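Local coordinates for HD-GYP domain-containing protein (Bdellovibrio bacteriovorus, PDB 3TM8) that binds two iron ions and is probably related in function to the cyclic-di-GMP phosphodiesterases of the HD-GYP family, at residues 95-100 with 114-119. Sequence-based numbering, arbitrary orientation.
Sequences TAYDDT and GSQQNN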
ATOM      1  N   THR A  95      -1.696  15.546  13.212  1.00  9.96           N
ATOM      2  CA  THR A  95      -0.487  16.341  13.062  1.00 11.06           C
ATOM      3  C   THR A  95       0.168  16.108  11.695  1.00  9.39           C
ATOM      4  O   THR A  95       0.586  17.061  11.050  1.00 11.48           O
ATOM      5  CB  THR A  95       0.514  16.114  14.226  1.00 15.11           C
ATOM      6  OG1 THR A  95       0.966  14.759  14.236  1.00 19.04           O
ATOM      7  CG2 THR A  95      -0.149  16.404  15.548  1.00 14.44           C
ATOM      8  N   ALA A  96       0.229  14.856  11.243  1.00  7.96           N
ATOM      9  CA  ALA A  96       0.885  14.533   9.973  1.00  8.31           C
ATOM     10  C   ALA A  96       0.207  15.146   8.746  1.00  7.38           C
ATOM     11  O   ALA A  96       0.882  15.631   7.844  1.00  8.61           O
ATOM     12  CB  ALA A  96       0.999  13.032   9.810  1.00  8.99           C
ATOM     13  N   TYR A  97      -1.119  15.098   8.691  1.00  7.31           N
ATOM     14  CA  TYR A  97      -1.825  15.665   7.537  1.00  8.43           C
ATOM     15  C   TYR A  97      -1.839  17.199   7.529  1.00  8.79           C
ATOM     16  O   TYR A  97      -2.085  17.808   6.498  1.00 10.45           O
ATOM     17  CB  TYR A  97      -3.257  15.141   7.469  1.00  8.92           C
ATOM     18  CG  TYR A  97      -3.395  13.723   6.957  1.00  9.17           C
ATOM     19  CD1 TYR A  97      -3.099  13.400   5.636  1.00  9.19           C
ATOM     20  CD2 TYR A  97      -3.867  12.713   7.785  1.00 11.09           C
ATOM     21  CE1 TYR A  97      -3.248  12.098   5.162  1.00  9.40           C
ATOM     22  CE2 TYR A  97      -4.021  11.418   7.325  1.00 12.59           C
ATOM     23  CZ  TYR A  97      -3.716  11.115   6.010  1.00 10.15           C
ATOM     24  OH  TYR A  97      -3.855   9.829   5.524  1.00 11.08           O
ATOM     25  N   ASP A  98      -1.580  17.812   8.679  1.00  9.25           N
ATOM     26  CA  ASP A  98      -1.573  19.268   8.823  1.00 10.56           C
ATOM     27  C   ASP A  98      -0.413  19.899   8.041  1.00 12.07           C
ATOM     28  O   ASP A  98       0.751  19.689   8.369  1.00 13.78           O
ATOM     29  CB  ASP A  98      -1.457  19.601  10.312  1.00 12.07           C
ATOM     30  CG  ASP A  98      -1.589  21.083  10.615  1.00 12.46           C
ATOM     31  OD1 ASP A  98      -1.612  21.902   9.684  1.00 13.40           O
ATOM     32  OD2 ASP A  98      -1.653  21.417  11.811  1.00 13.41           O
ATOM     33  N   ASP A  99      -0.731  20.684   7.015  1.00 12.31           N
ATOM     34  CA  ASP A  99       0.301  21.305   6.185  1.00 13.87           C
ATOM     35  C   ASP A  99       0.911  22.572   6.796  1.00 14.05           C
ATOM     36  O   ASP A  99       1.806  23.169   6.201  1.00 15.73           O
ATOM     37  CB  ASP A  99      -0.259  21.644   4.797  1.00 14.76           C
ATOM     38  CG  ASP A  99      -0.486  20.415   3.925  1.00 16.14           C
ATOM     39  OD1 ASP A  99       0.332  19.470   3.961  1.00 14.00           O
ATOM     40  OD2 ASP A  99      -1.484  20.410   3.172  1.00 20.39           O
ATOM     41  N   THR A 100       0.439  22.983   7.973  1.00 12.77           N
ATOM     42  CA  THR A 100       0.879  24.249   8.561  1.00 12.97           C
ATOM     43  C   THR A 100       1.982  24.120   9.617  1.00 15.75           C
ATOM     44  O   THR A 100       2.433  25.125  10.161  1.00 18.74           O
ATOM     45  CB  THR A 100      -0.291  24.999   9.242  1.00 13.02           C
ATOM     46  OG1 THR A 100      -0.658  24.317  10.450  1.00 12.67           O
ATOM     47  CG2 THR A 100      -1.496  25.117   8.308  1.00 15.39           C
ATOM     48  N   GLY A 114       2.124   4.817   6.914  1.00  4.86           N
ATOM     49  CA  GLY A 114       1.736   3.737   7.808  1.00  4.85           C
ATOM     50  C   GLY A 114       0.245   3.732   8.102  1.00  4.60           C
ATOM     51  O   GLY A 114      -0.373   2.678   8.303  1.00  5.01           O
ATOM     52  N   SER A 115      -0.342   4.921   8.152  1.00  5.14           N
ATOM     53  CA  SER A 115      -1.777   5.039   8.351  1.00  5.28           C
ATOM     54  C   SER A 115      -2.548   4.488   7.144  1.00  5.60           C
ATOM     55  O   SER A 115      -3.530   3.768   7.315  1.00  5.03           O
ATOM     56  CB  SER A 115      -2.157   6.502   8.617  1.00  6.30           C
ATOM     57  OG  SER A 115      -3.541   6.617   8.846  1.00  7.10           O
ATOM     58  N   GLN A 116      -2.103   4.828   5.932  1.00  5.17           N
ATOM     59  CA  GLN A 116      -2.714   4.263   4.732  1.00  4.42           C
ATOM     60  C   GLN A 116      -2.629   2.741   4.755  1.00  4.09           C
ATOM     61  O   GLN A 116      -3.595   2.046   4.433  1.00  5.08           O
ATOM     62  CB  GLN A 116      -2.037   4.792   3.465  1.00  4.79           C
ATOM     63  CG  GLN A 116      -2.196   6.288   3.226  1.00  5.91           C
ATOM     64  CD  GLN A 116      -3.625   6.699   2.918  1.00  6.38           C
ATOM     65  OE1 GLN A 116      -4.306   6.080   2.095  1.00  6.89           O
ATOM     66  NE2 GLN A 116      -4.093   7.747   3.592  1.00  7.04           N
ATOM     67  N   GLN A 117      -1.474   2.217   5.165  1.00  4.20           N
ATOM     68  CA  GLN A 117      -1.300   0.776   5.216  1.00  5.02           C
ATOM     69  C   GLN A 117      -2.270   0.171   6.220  1.00  4.13           C
ATOM     70  O   GLN A 117      -2.892  -0.859   5.961  1.00  6.17           O
ATOM     71  CB  GLN A 117       0.137   0.443   5.591  1.00  7.25           C
ATOM     72  CG  GLN A 117       0.470  -1.024   5.536  1.00 10.30           C
ATOM     73  CD  GLN A 117       1.913  -1.297   5.882  1.00 11.81           C
ATOM     74  OE1 GLN A 117       2.776  -0.426   5.756  1.00 13.64           O
ATOM     75  NE2 GLN A 117       2.179  -2.504   6.354  1.00 15.38           N
ATOM     76  N   ASN A 118      -2.401   0.829   7.368  1.00  4.81           N
ATOM     77  CA  ASN A 118      -3.326   0.384   8.404  1.00  4.88           C
ATOM     78  C   ASN A 118      -4.757   0.336   7.896  1.00  5.33           C
ATOM     79  O   ASN A 118      -5.495  -0.622   8.158  1.00  5.66           O
ATOM     80  CB  ASN A 118      -3.203   1.308   9.616  1.00  5.57           C
ATOM     81  CG  ASN A 118      -4.105   0.915  10.775  1.00  6.76           C
ATOM     82  OD1 ASN A 118      -4.066  -0.213  11.272  1.00  6.79           O
ATOM     83  ND2 ASN A 118      -4.875   1.879  11.258  1.00  8.71           N
ATOM     84  N   ASN A 119      -5.153   1.374   7.159  1.00  4.81           N
ATOM     85  CA  ASN A 119      -6.515   1.455   6.650  1.00  5.39           C
ATOM     86  C   ASN A 119      -6.801   0.320   5.670  1.00  5.20           C
ATOM     87  O   ASN A 119      -7.891  -0.249   5.658  1.00  5.60           O
ATOM     88  CB  ASN A 119      -6.762   2.792   5.950  1.00  6.31           C
ATOM     89  CG  ASN A 119      -6.582   3.987   6.868  1.00  5.88           C
ATOM     90  OD1 ASN A 119      -6.631   3.877   8.100  1.00  6.96           O
ATOM     91  ND2 ASN A 119      -6.373   5.149   6.269  1.00  6.07           N
TER
HETATM   92  O   HOH W   1      -5.223   8.085   7.218  1.00  9.38           O
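Y97 OH meets the side-chain amide of Q116 between two successive helices of this HD-GYP-family protein: Y97 lies on helix 82-97 and Q116 on the following helix, 105-125, with a short connection joining them. The amide donates through NE2, which lies 2.9 Å from Y97 OH; the N-H to acceptor angle of 132° makes this a bent bond, although the hydroxyl oxygen sits in the amide plane. Ring and amide planes stand almost perpendicular, 89° apart, and NE2 comes to the ring's edge near its plane. Tyrosine suits this place because its long, rigid ring carries a polar atom across to the next helix while I112 packs against it and K142 makes a cation-pi contact. Glutamine suits the other side: its chain, bent at chi2 (-67°), turns NE2 towards the hydroxyl, and the same buried nitrogen also bonds A139 O of helix 130-149, tying three helices together. Q116 further touches V172 of helix 167-185, the helix that also carries the iron ligand H170; the Q116 side chain remains about 12 Å from that of H170. Beyond this bond, a water in the plane of the Y97 ring lies 2.8 Å from Y97 OH. S115, one residue before Q116, places OG 2.8 Å from this water. One turn on, N119 ND2 donates to the same water oxygen across 3.3 Å.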